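Local coordinates for protein ancestral congerin Con-anc (PDB 3AJY) that binds beta-galactose-containing glycans as a galectin, being a reconstructed ancestor of the fish lectins called congerins, at residues Phe86-Thr91 with Phe97-Leu102. Numbering follows the deposited sequence.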
loop_
_atom_site.group_PDB
_atom_site.type_symbol
_atom_site.label_atom_id
_atom_site.label_comp_id
_atom_site.label_asym_id
_atom_site.label_seq_id
_atom_site.Cartn_x
_atom_site.Cartn_y
_atom_site.Cartn_z
ATOM N N PHE A 86 14.085 3.002 6.977
ATOM C CA PHE A 86 13.524 2.138 8.001
ATOM C C PHE A 86 12.701 1.043 7.345
ATOM O O PHE A 86 12.172 1.211 6.250
ATOM C CB PHE A 86 12.688 2.915 9.022
ATOM C CG PHE A 86 11.344 3.367 8.501
ATOM C CD1 PHE A 86 11.177 4.655 8.011
ATOM C CD2 PHE A 86 10.242 2.504 8.531
ATOM C CE1 PHE A 86 9.917 5.078 7.526
ATOM C CE2 PHE A 86 8.998 2.896 8.047
ATOM C CZ PHE A 86 8.837 4.199 7.522
ATOM N N GLU A 87 12.598 -0.093 8.011
ATOM C CA GLU A 87 11.708 -1.126 7.527
ATOM C C GLU A 87 11.171 -1.923 8.693
ATOM O O GLU A 87 11.917 -2.281 9.609
ATOM C CB GLU A 87 12.396 -2.027 6.505
ATOM C CG GLU A 87 11.419 -2.776 5.612
ATOM C CD GLU A 87 12.103 -3.888 4.818
ATOM O OE1 GLU A 87 12.817 -3.565 3.849
ATOM O OE2 GLU A 87 11.926 -5.076 5.171
ATOM N N ILE A 88 9.870 -2.179 8.665
ATOM C CA ILE A 88 9.202 -2.873 9.759
ATOM C C ILE A 88 8.214 -3.877 9.194
ATOM O O ILE A 88 7.498 -3.575 8.255
ATOM C CB ILE A 88 8.472 -1.857 10.705
ATOM C CG1 ILE A 88 9.470 -0.839 11.260
ATOM C CG2 ILE A 88 7.792 -2.551 11.870
ATOM C CD1 ILE A 88 8.809 0.467 11.750
ATOM N N THR A 89 8.185 -5.081 9.750
ATOM C CA THR A 89 7.170 -6.087 9.366
ATOM C C THR A 89 6.326 -6.498 10.574
ATOM O O THR A 89 6.859 -6.773 11.662
ATOM C CB THR A 89 7.816 -7.323 8.685
ATOM O OG1 THR A 89 8.463 -6.904 7.474
ATOM C CG2 THR A 89 6.775 -8.383 8.330
ATOM N N ILE A 90 5.012 -6.532 10.371
ATOM C CA ILE A 90 4.048 -6.800 11.438
ATOM C C ILE A 90 3.103 -7.911 11.008
ATOM O O ILE A 90 2.626 -7.937 9.877
ATOM C CB ILE A 90 3.169 -5.550 11.757
ATOM C CG1 ILE A 90 4.044 -4.334 12.112
ATOM C CG2 ILE A 90 2.197 -5.869 12.904
ATOM C CD1 ILE A 90 3.272 -2.995 12.149
ATOM N N THR A 91 2.842 -8.835 11.914
ATOM C CA THR A 91 1.824 -9.844 11.689
ATOM C C THR A 91 1.185 -10.062 13.036
ATOM O O THR A 91 1.720 -9.618 14.050
ATOM C CB THR A 91 2.418 -11.180 11.121
ATOM O OG1 THR A 91 1.346 -12.028 10.693
ATOM C CG2 THR A 91 3.220 -11.906 12.160
ATOM N N PHE A 97 0.387 -9.197 18.562
ATOM C CA PHE A 97 1.052 -8.660 17.373
ATOM C C PHE A 97 2.505 -9.079 17.456
ATOM O O PHE A 97 3.072 -9.107 18.541
ATOM C CB PHE A 97 0.951 -7.126 17.318
ATOM C CG PHE A 97 -0.398 -6.641 16.899
ATOM C CD1 PHE A 97 -0.710 -6.506 15.546
ATOM C CD2 PHE A 97 -1.377 -6.372 17.846
ATOM C CE1 PHE A 97 -1.972 -6.091 15.145
ATOM C CE2 PHE A 97 -2.642 -5.958 17.452
ATOM C CZ PHE A 97 -2.943 -5.816 16.103
ATOM N N TYR A 98 3.100 -9.407 16.317
ATOM C CA TYR A 98 4.522 -9.753 16.263
ATOM C C TYR A 98 5.226 -8.798 15.320
ATOM O O TYR A 98 4.908 -8.744 14.137
ATOM C CB TYR A 98 4.714 -11.189 15.791
ATOM C CG TYR A 98 3.899 -12.174 16.577
ATOM C CD1 TYR A 98 2.576 -12.453 16.224
ATOM C CD2 TYR A 98 4.439 -12.818 17.690
ATOM C CE1 TYR A 98 1.819 -13.367 16.954
ATOM C CE2 TYR A 98 3.680 -13.729 18.425
ATOM C CZ TYR A 98 2.380 -13.997 18.049
ATOM O OH TYR A 98 1.623 -14.888 18.782
ATOM N N ILE A 99 6.168 -8.034 15.857
ATOM C CA ILE A 99 6.824 -6.955 15.119
ATOM C C ILE A 99 8.321 -7.268 14.917
ATOM O O ILE A 99 9.031 -7.517 15.892
ATOM C CB ILE A 99 6.691 -5.611 15.883
ATOM C CG1 ILE A 99 5.221 -5.251 16.151
ATOM C CG2 ILE A 99 7.384 -4.498 15.128
ATOM C CD1 ILE A 99 4.787 -5.352 17.606
ATOM N N GLU A 100 8.789 -7.251 13.666
ATOM C CA GLU A 100 10.220 -7.408 13.360
ATOM C C GLU A 100 10.831 -6.140 12.764
ATOM O O GLU A 100 10.361 -5.624 11.754
ATOM C CB GLU A 100 10.497 -8.601 12.431
ATOM C CG GLU A 100 12.010 -8.865 12.205
ATOM C CD GLU A 100 12.301 -10.094 11.337
ATOM O OE1 GLU A 100 11.445 -10.471 10.498
ATOM O OE2 GLU A 100 13.397 -10.695 11.496
ATOM N N LEU A 101 11.887 -5.652 13.404
ATOM C CA LEU A 101 12.640 -4.501 12.916
ATOM C C LEU A 101 13.778 -4.947 11.983
ATOM O O LEU A 101 14.134 -6.143 11.929
ATOM C CB LEU A 101 13.167 -3.688 14.095
ATOM C CG LEU A 101 12.139 -3.317 15.178
ATOM C CD1 LEU A 101 12.808 -2.512 16.293
ATOM C CD2 LEU A 101 10.899 -2.567 14.645
ATOM N N LEU A 102 14.353 -3.995 11.247
ATOM C CA LEU A 102 15.278 -4.347 10.166
ATOM C C LEU A 102 16.590 -5.010 10.620
ATOM O O LEU A 102 17.250 -5.696 9.839
ATOM C CB LEU A 102 15.559 -3.134 9.259
ATOM C CG LEU A 102 16.166 -3.450 7.878
ATOM C CD1 LEU A 102 15.238 -4.313 7.028
ATOM C CD2 LEU A 102 16.578 -2.174 7.128
HETATM O O HOH W 1 12.016 -5.365 9.519
HETATM O O HOH W 2 6.714 -9.865 12.174
#
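Thr-89 and Glu-100, and two residues on Thr-91 and Tyr-98, form hydrogen-bonded pairs of an antiparallel beta hairpin, whose strand segments run 4.8 Å apart with their directions at 161°. Each pair exchanges two N-H···O=C bonds; the shortest joins Tyr-98 N to Thr-91 O at 2.7 Å. Between them Ile-90 faces Ile-99 as a non-hydrogen-bonded pair.

Alternation of the strands sorts the side chains. On one face Ile-88 and Ile-99 run alongside each other into the core, their CG2 methyls 3.8 Å apart, while Leu-101 CD2 reaches Ile-88 CG1. With CG1 of Ile-90 turned away from its carbonyl carbon (chi1 -56°), the CG2 branch is left anti to the backbone N, and this methyl meets the edge of the Phe-97 ring at CD1, 4.0 Å away. Beta-branched isoleucines suit such extended backbone, and Ile-88 and Ile-99 both pack on Leu-46 of strand 41-52 in the facing sheet.

The other face is polar and partly open to solvent. Threonine suits it, being beta-branched yet carrying a hydroxyl for a neighbouring strand or loop: Thr-89 OG1 bonds Thr-19, and Thr-91 OG1 bonds Lys-16 O. Thr-91 CG2 takes the position flanked by both backbone neighbours of CA and touches Tyr-98 CB. Tyrosine adds apolar bulk here while its hydroxyl bonds Asp-93 in the connecting turn. Where the pairing slackens, Leu-102 lays CD1 against Glu-87 CB at 3.7 Å, and Glu-87 OE1 bonds Tyr-85.

One water donates to Thr-89 O and Tyr-98 O; another bridges Glu-87 O, beyond the regular pairing, to Glu-100 O. Thr-89 O, Tyr-98 O and Glu-100 O, each already accepting a cross-strand N-H, thus gain a second donor. The hairpin is amphipathic: an aliphatic and aromatic face closes the core of the galectin beta sandwich, and a hydrated face of hydroxyls and carboxylates covers its outside.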